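Local atomic coordinates of member of DUF4221 family (Bacteroides vulgatus, PDB entry 3S9J), a protein that is of unknown function but folds into a six-bladed beta-propeller and is probably made as a lipoprotein. Residues 14-19 against 337-342; 103-106 against 112-115; 116-121 against 126-131; 182-187 against 199-204; 212-217 against 221-226. All coordinates share one frame; numbering follows the deposited sequence. Where two conformers were deposited one is given.

Contact 1. Residues 14-19 against 337-342; sequences KQLAFP and GLYISE
Leu16 and Tyr339 meet on one face of the blade that closes the beta-propeller. This sheet joins the two ends of the chain, for strand 8-19 lies along strand 354-364, which in turn lies beside strand 337-341. Residues 14-19 and 337-342 are therefore one strand removed from each other, with the CA atoms of Gln15 and Tyr339 8.5 Å apart, and they meet through side chains that reach past the strand between them.

The apolar part is a single pair. The isobutyl group of Leu16 crosses the Tyr339 side chain at about a right angle; Leu16 was modelled in two conformers, and the fine detail of its approach to the ring is doubtful. Phe332 of strand 327-334 stacks on the Tyr339 ring and also touches Leu16.

The polar part lies at Gln15 and Glu342. The first bond of the Gln15 side chain points away from 337-342, but with CG beside its own backbone N (chi1 -79°) and the chain extended beyond, its amide ends beside the Glu342 carboxylate. Amide and carboxylate planes stand 71° apart. Thr358 OG1 of the intervening strand is hydrogen-bonded to both Gln15 NE2 and Glu342 OE2, two atoms that lie 3.2 Å from each other.

Contact 2. Residues 103-106 against 112-115; sequences LSSI and IIRN
Ser104 OG donates a short hydrogen bond of 2.7 Å to Asn115 OD1, and the same hydroxyl has a second, weak partner in Gln97 NE2. The bond to Asn115 lies in the carbonyl plane of the amide, with a C=O...donor angle of 147°, and ties the side chains of a non-hydrogen-bonded pair of this antiparallel hairpin across one face of its sheet. Ile106 and Ile112 form the next pair on that face, meeting loosely where Ile106 CG2 lies 4.4 Å from Ile112 CG1.

Between these pairs the register slips by one residue. Ile113 and Arg114 both stand opposite Ser105, the arrangement of a classic beta bulge. Ser105 N donates to Arg114 O at 2.9 Å, and Ile113 N donates to Ser105 O, also at 2.9 Å but from 36° above the carbonyl plane. The side chain of Ser105 serves the bulge as well: its hydroxyl sits between the backbone N and the carbonyl carbon (chi1 54°), where OG takes a weak bond of 3.1 Å from Arg114 N and touches Ile113 CB.

Strand 112-117 is the outermost of its four-stranded blade, and from it Arg114 NH1 reaches over to Arg173 O, beyond strand 165-171 of the following blade. On its other side strand 102-106 is bonded to strand 93-97, whose Val95 touches both Ser104 and Ile106.

Contact 3. Residues 116-121 against 126-131; sequences YNFQTP and TPLSFG. With FMT (formic acid), chain L.
The connection from one propeller blade to the next doubles back on itself here, bringing Leu128 over the ring of Phe118. Leu128 CD2 makes a CH-pi contact, 3.6 Å from the ring centroid and 23° off the ring normal, displaced toward the CG-CD1 side. Its other methyl, CD1, rests on Phe118 CB at 3.6 Å, so the leucine straddles the root of the aromatic side chain. Phe118 presents itself in this way because its CG lies anti to the backbone N (chi1 -163°).

Farther along, two threonines meet by their carbon atoms: Thr120 CG2 packs on Thr126 CB at 3.7 Å, while Thr126 OG1 is engaged by Gln149 OE1. The backbones themselves are joined through a water, which accepts from Thr126 N at 3.0 Å and lies 2.7 Å from Phe118 O.

The hydroxyl of Thr120 serves other groups. OG1 donates to O2 of a formic acid molecule at 2.6 Å, probably a remnant of the crystallisation liquor, and receives Arg124 N from within the turn. With a glycine at Thr120, Arg124 N would probably be left without this acceptor and a gap would open beside Thr126.

The contact bridges two blades. Strand 112-117 runs into it from the edge of one sheet, and strands 165-171 and 177-183 of the next lie against it, Gln170 and Val177 touching Phe118 and Trp179 touching Thr120.

Contact 4. Residues 182-187 against 199-204; sequences IFYPPI and YGFSYD. With FMT (formic acid), chain F.
Tyr184 meets both Tyr199 and Phe201 with the outer end of its ring. Its CE2 lies 4.0 Å from Tyr199 CD2, the two side chains crossing at a slant, while its OH comes to the edge of the Phe201 ring, near that ring's plane and 3.8 Å from CE1. The Tyr184 and Phe201 side chains run at about a right angle to each other.

A water also belongs to this first shell. Lying at the edge of the Tyr184 ring and in its plane, it donates to Tyr184 OH at 2.8 Å and to Tyr199 O at 2.8 Å. The phenol oxygen is also hydrogen-bonded to Gln149 O, so two polar partners hold the end of the ring in place. Replacing Tyr184 by a phenylalanine would probably leave Gln149 O and the bridging water without their shared mate.

The next shell positions the partners. Both Tyr199 and Phe201 carry CG between the backbone N and the carbonyl carbon (chi1 61° and 66°), which turns their rings toward Tyr184; Trp161 meets the Tyr199 ring and Phe216 that of Phe201. Between them Gly200 N donates to O2 of a formic acid molecule at 2.9 Å, a ligand probably from the crystallisation liquor that Gly198 N also binds.

Residues 182-187 leave strand 177-183, the outermost of one blade, and residues 199-204 enter strand 201-206, the first of the next. Met166 of strand 165-171 touches both Tyr184 and Phe201, and strand 211-216 is bonded alongside strand 201-206.

Contact 5. Residues 212-217 against 221-226; sequences LVCGFF and SLMVTD
Met223, a selenomethionine in this crystal, can be followed over Cys214 across the hairpin. Its CB sits 3.6 Å from Cys214 O. CG then leaves anti to the backbone N (chi1 -166°), and a bend about the CG-SE bond (chi3 90°) brings the methyl CE back to Cys214 SG at 3.7 Å and near its CB. Around this side chain lie Ile231 and Trp233 of the adjacent strand and Met166 of the preceding blade.

Beneath the side chains, Met223 and Cys214 form a hydrogen-bonded antiparallel pair: Met223 N donates to Cys214 O at 2.8 Å, nearly straight at 177°, and Cys214 N returns a bond to Met223 O of the same length. Leu212 and Thr225 repeat the pattern on the same face, where Thr225 CG2 lies 4.0 Å from Leu212 CB.

The opposite face carries Val213 and Val224, side by side and pointing the same way, with CG1 of Val213 also touching Leu222 CD1. Leu222 CD2 lies 3.6 Å from Gly215 CA, so close that a CB on Gly215 would clash with that methyl. Toward the turn, a water bridges Cys214 O, Phe216 N and Ser221 O.

These are the two middle strands of a four-stranded propeller blade, flanked by strands 201-206 and 231-235. Strand 165-171 of the preceding blade covers the face of Leu212, Cys214 and Met223, while Phe313 lies against Val213 and Val224.

From the N terminus, residues 14-19 meet partners more than 300 residues later in the chain, so contact 1 closes a loop that encloses all the others and joins the chain ends in one blade. Within it, contacts 2 to 5 follow in series and none cross. Contact 2 closes a hairpin; contact 3 continues from the same strand 112-117, touches contact 2 and leads out toward the next blade. Contact 4 links the end of that blade to the start of the following one. Contact 5 then closes the central hairpin there, bonded to contact 4 through neighbouring strands, their centres about 7 Å apart. Contacts 1 and 4 lie on opposite sides of the chain's centre.

Contact 1. Residues 14-19 against 337-342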
# COMPACT_ATOMS: atom_id res chain seq x y z
N LYS A 14 -13.72 -7.19 -17.45
CA LYS A 14 -13.03 -6.59 -18.58
C LYS A 14 -11.58 -6.28 -18.23
O LYS A 14 -11.17 -6.44 -17.09
CB LYS A 14 -13.77 -5.32 -19.03
CG LYS A 14 -14.13 -4.30 -17.92
CD LYS A 14 -15.56 -4.47 -17.36
CE LYS A 14 -16.10 -3.16 -16.70
NZ LYS A 14 -17.60 -3.18 -16.44
N GLN A 15 -10.81 -5.86 -19.23
CA GLN A 15 -9.45 -5.42 -19.04
C GLN A 15 -9.28 -3.95 -19.40
O GLN A 15 -9.99 -3.42 -20.25
CB GLN A 15 -8.52 -6.22 -19.92
CG GLN A 15 -8.15 -7.60 -19.42
CD GLN A 15 -6.83 -8.09 -20.02
OE1 GLN A 15 -6.52 -7.82 -21.19
NE2 GLN A 15 -6.05 -8.80 -19.22
N LEU A 16 -8.35 -3.31 -18.72
CA LEU A 16 -7.89 -1.97 -19.04
C LEU A 16 -6.48 -2.10 -19.53
O LEU A 16 -5.68 -2.86 -18.95
CB LEU A 16 -7.85 -1.03 -17.83
CG LEU A 16 -9.11 -0.65 -17.08
CD1 LEU A 16 -8.68 0.14 -15.83
CD2 LEU A 16 -10.10 0.13 -17.94
N ALA A 17 -6.15 -1.39 -20.60
CA ALA A 17 -4.79 -1.44 -21.14
C ALA A 17 -4.35 -0.04 -21.54
O ALA A 17 -5.00 0.62 -22.36
CB ALA A 17 -4.68 -2.41 -22.33
N PHE A 18 -3.24 0.40 -20.97
CA PHE A 18 -2.66 1.69 -21.26
C PHE A 18 -1.34 1.53 -22.03
O PHE A 18 -0.32 1.11 -21.46
CB PHE A 18 -2.40 2.49 -19.99
CG PHE A 18 -3.61 2.69 -19.10
CD1 PHE A 18 -4.48 3.75 -19.32
CD2 PHE A 18 -3.82 1.86 -18.00
CE1 PHE A 18 -5.59 3.94 -18.49
CE2 PHE A 18 -4.91 2.04 -17.18
CZ PHE A 18 -5.80 3.08 -17.40
N PRO A 19 -1.32 1.93 -23.30
CA PRO A 19 -0.09 1.87 -24.06
C PRO A 19 0.90 2.91 -23.55
O PRO A 19 0.53 4.04 -23.26
CB PRO A 19 -0.53 2.17 -25.50
CG PRO A 19 -1.96 1.87 -25.52
CD PRO A 19 -2.46 2.30 -24.18
N GLY A 337 -14.97 -2.14 -10.24
CA GLY A 337 -14.51 -3.25 -9.40
C GLY A 337 -13.06 -3.16 -8.96
O GLY A 337 -12.47 -2.07 -8.94
N LEU A 338 -12.51 -4.32 -8.62
CA LEU A 338 -11.13 -4.45 -8.18
C LEU A 338 -10.24 -4.75 -9.35
O LEU A 338 -10.39 -5.78 -10.05
CB LEU A 338 -11.00 -5.57 -7.14
CG LEU A 338 -9.60 -5.94 -6.65
CD1 LEU A 338 -8.92 -4.76 -5.95
CD2 LEU A 338 -9.64 -7.20 -5.76
N TYR A 339 -9.30 -3.84 -9.60
CA TYR A 339 -8.39 -3.99 -10.71
C TYR A 339 -7.05 -4.51 -10.22
O TYR A 339 -6.47 -3.96 -9.31
CB TYR A 339 -8.18 -2.68 -11.43
CG TYR A 339 -9.38 -2.19 -12.21
CD1 TYR A 339 -10.38 -1.46 -11.59
CD2 TYR A 339 -9.47 -2.38 -13.58
CE1 TYR A 339 -11.48 -0.96 -12.31
CE2 TYR A 339 -10.58 -1.88 -14.31
CZ TYR A 339 -11.57 -1.18 -13.66
OH TYR A 339 -12.66 -0.66 -14.35
N ILE A 340 -6.57 -5.57 -10.88
CA ILE A 340 -5.29 -6.19 -10.55
C ILE A 340 -4.47 -6.23 -11.81
O ILE A 340 -4.93 -6.74 -12.86
CB ILE A 340 -5.46 -7.61 -9.96
CG1 ILE A 340 -6.46 -7.61 -8.80
CG2 ILE A 340 -4.09 -8.23 -9.53
CD1 ILE A 340 -6.69 -9.01 -8.18
N SER A 341 -3.24 -5.71 -11.72
CA SER A 341 -2.39 -5.66 -12.90
C SER A 341 -2.00 -7.04 -13.37
O SER A 341 -1.81 -7.98 -12.55
CB SER A 341 -1.11 -4.86 -12.62
OG SER A 341 -0.20 -4.89 -13.70
N GLU A 342 -1.83 -7.15 -14.69
CA GLU A 342 -1.28 -8.37 -15.33
C GLU A 342 0.18 -8.19 -15.77
O GLU A 342 0.67 -8.97 -16.58
CB GLU A 342 -2.18 -8.84 -16.49
CG GLU A 342 -3.47 -9.46 -15.96
CD GLU A 342 -4.14 -10.46 -16.91
OE1 GLU A 342 -3.49 -11.00 -17.83
OE2 GLU A 342 -5.35 -10.71 -16.70

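Contact 2. Residues 103-106 against 112-115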
# COMPACT_ATOMS: atom_id res chain seq x y z
N LEU A 103 8.02 16.28 3.71
CA LEU A 103 6.77 16.15 2.99
C LEU A 103 6.57 17.43 2.18
O LEU A 103 6.90 18.52 2.65
CB LEU A 103 5.64 15.97 4.01
CG LEU A 103 4.20 15.89 3.56
CD1 LEU A 103 3.92 14.52 3.00
CD2 LEU A 103 3.33 16.16 4.76
N SER A 104 6.01 17.33 0.97
CA SER A 104 5.76 18.54 0.17
C SER A 104 4.38 18.49 -0.49
O SER A 104 3.89 17.41 -0.84
CB SER A 104 6.81 18.73 -0.93
OG SER A 104 8.14 18.81 -0.44
N SER A 105 3.74 19.65 -0.62
CA SER A 105 2.53 19.76 -1.42
C SER A 105 2.87 20.42 -2.73
O SER A 105 3.70 21.32 -2.80
CB SER A 105 1.43 20.52 -0.69
OG SER A 105 1.92 21.78 -0.28
N ILE A 106 2.27 19.90 -3.80
CA ILE A 106 2.47 20.43 -5.14
C ILE A 106 1.15 20.62 -5.84
O ILE A 106 0.13 20.02 -5.46
CB ILE A 106 3.41 19.54 -6.00
CG1 ILE A 106 2.81 18.17 -6.29
CG2 ILE A 106 4.75 19.36 -5.33
CD1 ILE A 106 3.64 17.34 -7.29
N ILE A 112 5.80 23.72 -6.23
CA ILE A 112 5.71 23.55 -4.79
C ILE A 112 4.78 24.61 -4.18
O ILE A 112 4.86 25.81 -4.49
CB ILE A 112 7.08 23.55 -4.10
CG1 ILE A 112 7.88 22.30 -4.51
CG2 ILE A 112 6.89 23.64 -2.55
CD1 ILE A 112 9.31 22.34 -4.03
N ILE A 113 3.85 24.12 -3.39
CA ILE A 113 2.99 24.94 -2.54
C ILE A 113 3.71 25.13 -1.21
O ILE A 113 4.03 26.27 -0.84
CB ILE A 113 1.61 24.32 -2.39
CG1 ILE A 113 0.93 24.20 -3.78
CG2 ILE A 113 0.72 25.11 -1.39
CD1 ILE A 113 -0.38 23.36 -3.82
N ARG A 114 4.02 24.04 -0.51
CA ARG A 114 4.82 24.10 0.70
C ARG A 114 5.69 22.89 0.91
O ARG A 114 5.34 21.79 0.53
CB ARG A 114 3.92 24.25 1.90
CG ARG A 114 3.34 25.62 1.98
CD ARG A 114 2.72 25.87 3.30
NE ARG A 114 3.60 25.53 4.41
CZ ARG A 114 3.20 25.62 5.67
NH1 ARG A 114 1.95 26.00 5.90
NH2 ARG A 114 4.01 25.29 6.67
N ASN A 115 6.86 23.12 1.52
CA ASN A 115 7.72 22.04 2.03
C ASN A 115 7.53 21.94 3.54
O ASN A 115 7.41 22.98 4.20
CB ASN A 115 9.18 22.34 1.77
CG ASN A 115 9.56 22.23 0.32
OD1 ASN A 115 9.17 21.28 -0.38
ND2 ASN A 115 10.38 23.16 -0.14

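Contact 3. Residues 116-121 against 126-131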
# COMPACT_ATOMS: atom_id res chain seq x y z
N TYR A 116 7.47 20.74 4.08
CA TYR A 116 7.39 20.49 5.50
C TYR A 116 8.53 19.58 5.94
O TYR A 116 8.71 18.51 5.39
CB TYR A 116 6.11 19.79 5.89
CG TYR A 116 4.83 20.42 5.40
CD1 TYR A 116 4.30 20.08 4.17
CD2 TYR A 116 4.12 21.32 6.20
CE1 TYR A 116 3.12 20.63 3.71
CE2 TYR A 116 2.92 21.87 5.76
CZ TYR A 116 2.42 21.53 4.50
OH TYR A 116 1.24 22.05 4.05
N ASN A 117 9.23 19.96 6.99
CA ASN A 117 10.14 19.05 7.68
C ASN A 117 9.34 18.07 8.50
O ASN A 117 8.44 18.46 9.24
CB ASN A 117 11.11 19.84 8.56
CG ASN A 117 12.08 18.96 9.33
OD1 ASN A 117 12.90 18.27 8.73
ND2 ASN A 117 11.98 18.97 10.67
N PHE A 118 9.62 16.77 8.37
CA PHE A 118 8.88 15.76 9.13
C PHE A 118 9.90 14.89 9.86
O PHE A 118 10.62 14.08 9.26
CB PHE A 118 7.95 14.91 8.23
CG PHE A 118 6.85 14.11 8.97
CD1 PHE A 118 7.14 13.29 10.06
CD2 PHE A 118 5.55 14.09 8.48
CE1 PHE A 118 6.14 12.53 10.67
CE2 PHE A 118 4.55 13.34 9.08
CZ PHE A 118 4.85 12.55 10.19
N GLN A 119 9.97 15.09 11.16
CA GLN A 119 10.83 14.31 12.05
C GLN A 119 9.98 14.01 13.25
O GLN A 119 8.86 14.54 13.39
CB GLN A 119 12.05 15.13 12.46
CG GLN A 119 13.01 15.40 11.31
CD GLN A 119 14.12 16.38 11.71
OE1 GLN A 119 13.86 17.48 12.23
NE2 GLN A 119 15.36 15.98 11.48
N THR A 120 10.50 13.19 14.15
CA THR A 120 9.79 12.91 15.37
C THR A 120 9.74 14.22 16.16
O THR A 120 10.52 15.15 15.92
CB THR A 120 10.46 11.82 16.21
OG1 THR A 120 11.70 12.30 16.73
CG2 THR A 120 10.68 10.51 15.36
N PRO A 121 8.81 14.30 17.12
CA PRO A 121 8.81 15.50 17.99
C PRO A 121 10.18 15.85 18.57
O PRO A 121 10.58 17.02 18.56
CB PRO A 121 7.81 15.11 19.08
CG PRO A 121 6.76 14.32 18.34
CD PRO A 121 7.59 13.48 17.30
N THR A 126 12.64 9.75 11.03
CA THR A 126 11.62 8.69 11.04
C THR A 126 11.21 8.42 9.58
O THR A 126 11.03 9.36 8.81
CB THR A 126 10.39 9.06 11.94
OG1 THR A 126 9.42 8.02 11.88
CG2 THR A 126 9.74 10.36 11.53
N PRO A 127 11.10 7.13 9.19
CA PRO A 127 10.72 6.88 7.78
C PRO A 127 9.39 7.52 7.39
O PRO A 127 8.42 7.40 8.11
CB PRO A 127 10.67 5.34 7.70
CG PRO A 127 11.71 4.90 8.72
CD PRO A 127 11.59 5.91 9.86
N LEU A 128 9.40 8.19 6.24
CA LEU A 128 8.21 8.87 5.68
C LEU A 128 7.81 8.17 4.41
O LEU A 128 8.58 8.17 3.44
CB LEU A 128 8.53 10.30 5.30
CG LEU A 128 9.01 11.18 6.42
CD1 LEU A 128 9.30 12.57 5.84
CD2 LEU A 128 7.95 11.19 7.50
N SER A 129 6.64 7.57 4.39
CA SER A 129 6.19 6.91 3.19
C SER A 129 4.68 6.79 3.13
O SER A 129 4.00 6.75 4.16
CB SER A 129 6.81 5.49 3.08
OG SER A 129 6.43 4.87 1.86
N PHE A 130 4.21 6.77 1.90
CA PHE A 130 2.88 6.29 1.54
C PHE A 130 3.00 5.78 0.10
O PHE A 130 3.95 6.14 -0.63
CB PHE A 130 1.76 7.34 1.74
CG PHE A 130 2.12 8.76 1.39
CD1 PHE A 130 2.12 9.20 0.08
CD2 PHE A 130 2.37 9.70 2.40
CE1 PHE A 130 2.45 10.53 -0.21
CE2 PHE A 130 2.68 11.01 2.09
CZ PHE A 130 2.70 11.43 0.79
N GLY A 131 2.09 4.91 -0.28
CA GLY A 131 2.20 4.24 -1.57
C GLY A 131 1.25 3.07 -1.68
O GLY A 131 0.39 2.88 -0.82
C FMT L . 10.77 10.96 19.58
O1 FMT L . 9.98 11.93 19.63
O2 FMT L . 11.85 10.94 18.95
O HOH W 1 12.38 12.00 9.03

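Contact 4. Residues 182-187 against 199-204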
# COMPACT_ATOMS: atom_id res chain seq x y z
N ILE A 182 -2.40 5.07 18.78
CA ILE A 182 -2.68 3.75 18.23
C ILE A 182 -1.34 3.06 18.24
O ILE A 182 -0.42 3.51 17.56
CB ILE A 182 -3.19 3.83 16.79
CG1 ILE A 182 -4.53 4.58 16.72
CG2 ILE A 182 -3.36 2.41 16.16
CD1 ILE A 182 -4.92 4.90 15.25
N PHE A 183 -1.24 2.01 19.03
CA PHE A 183 0.04 1.37 19.35
C PHE A 183 0.14 -0.01 18.68
O PHE A 183 -0.86 -0.66 18.39
CB PHE A 183 0.17 1.25 20.85
CG PHE A 183 0.23 2.59 21.55
CD1 PHE A 183 1.43 3.29 21.62
CD2 PHE A 183 -0.92 3.17 22.07
CE1 PHE A 183 1.49 4.53 22.23
CE2 PHE A 183 -0.85 4.42 22.68
CZ PHE A 183 0.35 5.09 22.75
N TYR A 184 1.36 -0.46 18.48
CA TYR A 184 1.56 -1.80 17.94
C TYR A 184 1.00 -2.83 18.93
O TYR A 184 1.09 -2.66 20.13
CB TYR A 184 3.05 -2.08 17.71
CG TYR A 184 3.58 -1.53 16.44
CD1 TYR A 184 3.99 -0.20 16.34
CD2 TYR A 184 3.68 -2.33 15.31
CE1 TYR A 184 4.50 0.33 15.12
CE2 TYR A 184 4.18 -1.81 14.11
CZ TYR A 184 4.60 -0.50 14.02
OH TYR A 184 5.10 -0.01 12.82
N PRO A 185 0.36 -3.87 18.41
CA PRO A 185 -0.26 -4.87 19.26
C PRO A 185 0.81 -5.79 19.87
O PRO A 185 1.91 -5.92 19.31
CB PRO A 185 -1.17 -5.64 18.30
CG PRO A 185 -0.55 -5.48 16.96
CD PRO A 185 0.10 -4.11 16.98
N PRO A 186 0.51 -6.39 21.03
CA PRO A 186 1.49 -7.24 21.73
C PRO A 186 1.54 -8.65 21.15
O PRO A 186 1.31 -9.63 21.87
CB PRO A 186 0.97 -7.25 23.17
CG PRO A 186 -0.52 -7.17 23.01
CD PRO A 186 -0.73 -6.22 21.82
N ILE A 187 1.86 -8.74 19.87
CA ILE A 187 1.87 -10.02 19.14
C ILE A 187 3.25 -10.38 18.61
O ILE A 187 3.36 -11.29 17.78
CB ILE A 187 0.82 -10.02 17.98
CG1 ILE A 187 1.18 -8.98 16.91
CG2 ILE A 187 -0.58 -9.79 18.52
CD1 ILE A 187 0.14 -8.87 15.75
N TYR A 199 7.16 -7.05 10.96
CA TYR A 199 6.15 -6.27 11.69
C TYR A 199 5.41 -5.29 10.79
O TYR A 199 4.74 -4.39 11.27
CB TYR A 199 6.77 -5.54 12.89
CG TYR A 199 7.84 -4.54 12.55
CD1 TYR A 199 9.16 -4.94 12.42
CD2 TYR A 199 7.54 -3.19 12.38
CE1 TYR A 199 10.16 -4.03 12.10
CE2 TYR A 199 8.53 -2.28 12.05
CZ TYR A 199 9.85 -2.71 11.92
OH TYR A 199 10.87 -1.85 11.60
N GLY A 200 5.47 -5.52 9.49
CA GLY A 200 4.80 -4.67 8.53
C GLY A 200 3.29 -4.79 8.59
O GLY A 200 2.73 -5.84 9.00
N PHE A 201 2.63 -3.74 8.13
CA PHE A 201 1.19 -3.77 7.96
C PHE A 201 0.75 -2.91 6.80
O PHE A 201 1.44 -1.96 6.43
CB PHE A 201 0.43 -3.34 9.22
CG PHE A 201 0.62 -1.90 9.63
CD1 PHE A 201 1.67 -1.53 10.46
CD2 PHE A 201 -0.30 -0.93 9.26
CE1 PHE A 201 1.82 -0.22 10.89
CE2 PHE A 201 -0.16 0.39 9.68
CZ PHE A 201 0.90 0.75 10.48
N SER A 202 -0.39 -3.26 6.24
CA SER A 202 -1.09 -2.46 5.25
C SER A 202 -2.28 -1.81 5.95
O SER A 202 -2.74 -2.28 6.99
CB SER A 202 -1.54 -3.36 4.08
OG SER A 202 -2.37 -2.70 3.13
N TYR A 203 -2.79 -0.72 5.40
CA TYR A 203 -3.95 -0.08 6.02
C TYR A 203 -4.73 0.63 4.92
O TYR A 203 -4.22 0.90 3.83
CB TYR A 203 -3.54 0.91 7.14
CG TYR A 203 -2.74 2.10 6.67
CD1 TYR A 203 -1.37 2.02 6.55
CD2 TYR A 203 -3.36 3.29 6.35
CE1 TYR A 203 -0.60 3.09 6.10
CE2 TYR A 203 -2.63 4.37 5.90
CZ TYR A 203 -1.26 4.28 5.76
OH TYR A 203 -0.52 5.34 5.32
N ASP A 204 -5.97 0.93 5.23
CA ASP A 204 -6.77 1.79 4.39
C ASP A 204 -7.71 2.59 5.27
O ASP A 204 -7.92 2.26 6.44
CB ASP A 204 -7.54 0.99 3.34
CG ASP A 204 -7.76 1.76 2.03
OD1 ASP A 204 -7.62 3.02 2.01
OD2 ASP A 204 -8.06 1.10 1.00
C FMT F . 7.37 -7.04 6.82
O1 FMT F . 8.59 -6.93 6.94
O2 FMT F . 6.66 -7.52 7.70
O HOH W 2 5.01 -1.70 10.53

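Contact 5. Residues 212-217 against 221-226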
# COMPACT_ATOMS: atom_id res chain seq x y z
N LEU A 212 -10.48 3.53 10.19
CA LEU A 212 -9.15 3.06 9.83
C LEU A 212 -9.12 1.56 10.04
O LEU A 212 -9.55 1.07 11.08
CB LEU A 212 -8.12 3.69 10.74
CG LEU A 212 -6.67 3.23 10.61
CD1 LEU A 212 -6.10 3.55 9.22
CD2 LEU A 212 -5.84 3.91 11.72
N VAL A 213 -8.58 0.85 9.06
CA VAL A 213 -8.45 -0.62 9.12
C VAL A 213 -6.98 -0.94 8.82
O VAL A 213 -6.45 -0.45 7.83
CB VAL A 213 -9.38 -1.31 8.10
CG1 VAL A 213 -9.27 -2.86 8.23
CG2 VAL A 213 -10.83 -0.79 8.27
N CYS A 214 -6.33 -1.71 9.69
CA CYS A 214 -4.93 -2.11 9.56
C CYS A 214 -4.83 -3.64 9.59
O CYS A 214 -5.45 -4.29 10.44
CB CYS A 214 -4.08 -1.57 10.68
SG CYS A 214 -4.15 0.23 10.84
N GLY A 215 -4.05 -4.17 8.65
CA GLY A 215 -3.80 -5.61 8.53
C GLY A 215 -2.31 -5.90 8.58
O GLY A 215 -1.60 -5.69 7.60
N PHE A 216 -1.85 -6.39 9.73
CA PHE A 216 -0.47 -6.85 9.88
C PHE A 216 -0.27 -8.04 8.98
O PHE A 216 -1.09 -8.93 8.92
CB PHE A 216 -0.12 -7.19 11.36
CG PHE A 216 0.18 -5.98 12.18
CD1 PHE A 216 1.46 -5.46 12.23
CD2 PHE A 216 -0.84 -5.32 12.84
CE1 PHE A 216 1.73 -4.33 12.93
CE2 PHE A 216 -0.59 -4.17 13.53
CZ PHE A 216 0.70 -3.67 13.61
N PHE A 217 0.81 -8.01 8.21
CA PHE A 217 1.10 -9.07 7.26
C PHE A 217 1.15 -10.44 7.95
O PHE A 217 0.72 -11.44 7.38
CB PHE A 217 2.42 -8.81 6.54
CG PHE A 217 2.50 -7.47 5.82
CD1 PHE A 217 1.38 -6.92 5.19
CD2 PHE A 217 3.70 -6.78 5.76
CE1 PHE A 217 1.49 -5.69 4.49
CE2 PHE A 217 3.80 -5.55 5.10
CZ PHE A 217 2.70 -5.03 4.46
N SER A 221 -5.88 -11.39 12.03
CA SER A 221 -6.95 -10.46 12.33
C SER A 221 -6.66 -9.05 11.84
O SER A 221 -5.50 -8.62 11.79
CB SER A 221 -7.25 -10.44 13.84
OG SER A 221 -7.82 -11.66 14.25
N LEU A 222 -7.72 -8.36 11.47
CA LEU A 222 -7.68 -6.93 11.15
C LEU A 222 -7.99 -6.09 12.39
O LEU A 222 -8.83 -6.45 13.21
CB LEU A 222 -8.71 -6.58 10.08
CG LEU A 222 -8.54 -7.20 8.70
CD1 LEU A 222 -9.77 -6.85 7.84
CD2 LEU A 222 -7.21 -6.71 8.07
N MSE A 223 -7.33 -4.93 12.45
CA MSE A 223 -7.49 -3.97 13.53
C MSE A 223 -8.28 -2.81 12.97
O MSE A 223 -7.97 -2.30 11.88
CB MSE A 223 -6.10 -3.49 13.93
CG MSE A 223 -6.03 -2.74 15.21
SE MSE A 223 -4.28 -1.90 15.30
CE MSE A 223 -4.79 -0.26 14.46
N VAL A 224 -9.30 -2.38 13.71
CA VAL A 224 -10.20 -1.32 13.25
C VAL A 224 -10.41 -0.30 14.35
O VAL A 224 -10.56 -0.65 15.52
CB VAL A 224 -11.57 -1.90 12.82
CG1 VAL A 224 -12.56 -0.77 12.39
CG2 VAL A 224 -11.40 -2.97 11.74
N THR A 225 -10.42 0.98 13.97
CA THR A 225 -10.74 2.04 14.91
C THR A 225 -11.49 3.16 14.20
O THR A 225 -11.16 3.52 13.09
CB THR A 225 -9.49 2.61 15.64
OG1 THR A 225 -9.91 3.63 16.58
CG2 THR A 225 -8.52 3.18 14.69
N ASP A 226 -12.51 3.69 14.87
CA ASP A 226 -13.33 4.80 14.36
C ASP A 226 -13.02 6.16 15.00
O ASP A 226 -13.57 7.19 14.56
CB ASP A 226 -14.82 4.50 14.62
CG ASP A 226 -15.29 3.29 13.88
OD1 ASP A 226 -14.66 2.89 12.89
OD2 ASP A 226 -16.31 2.73 14.29
O HOH W 3 -3.86 -6.48 11.84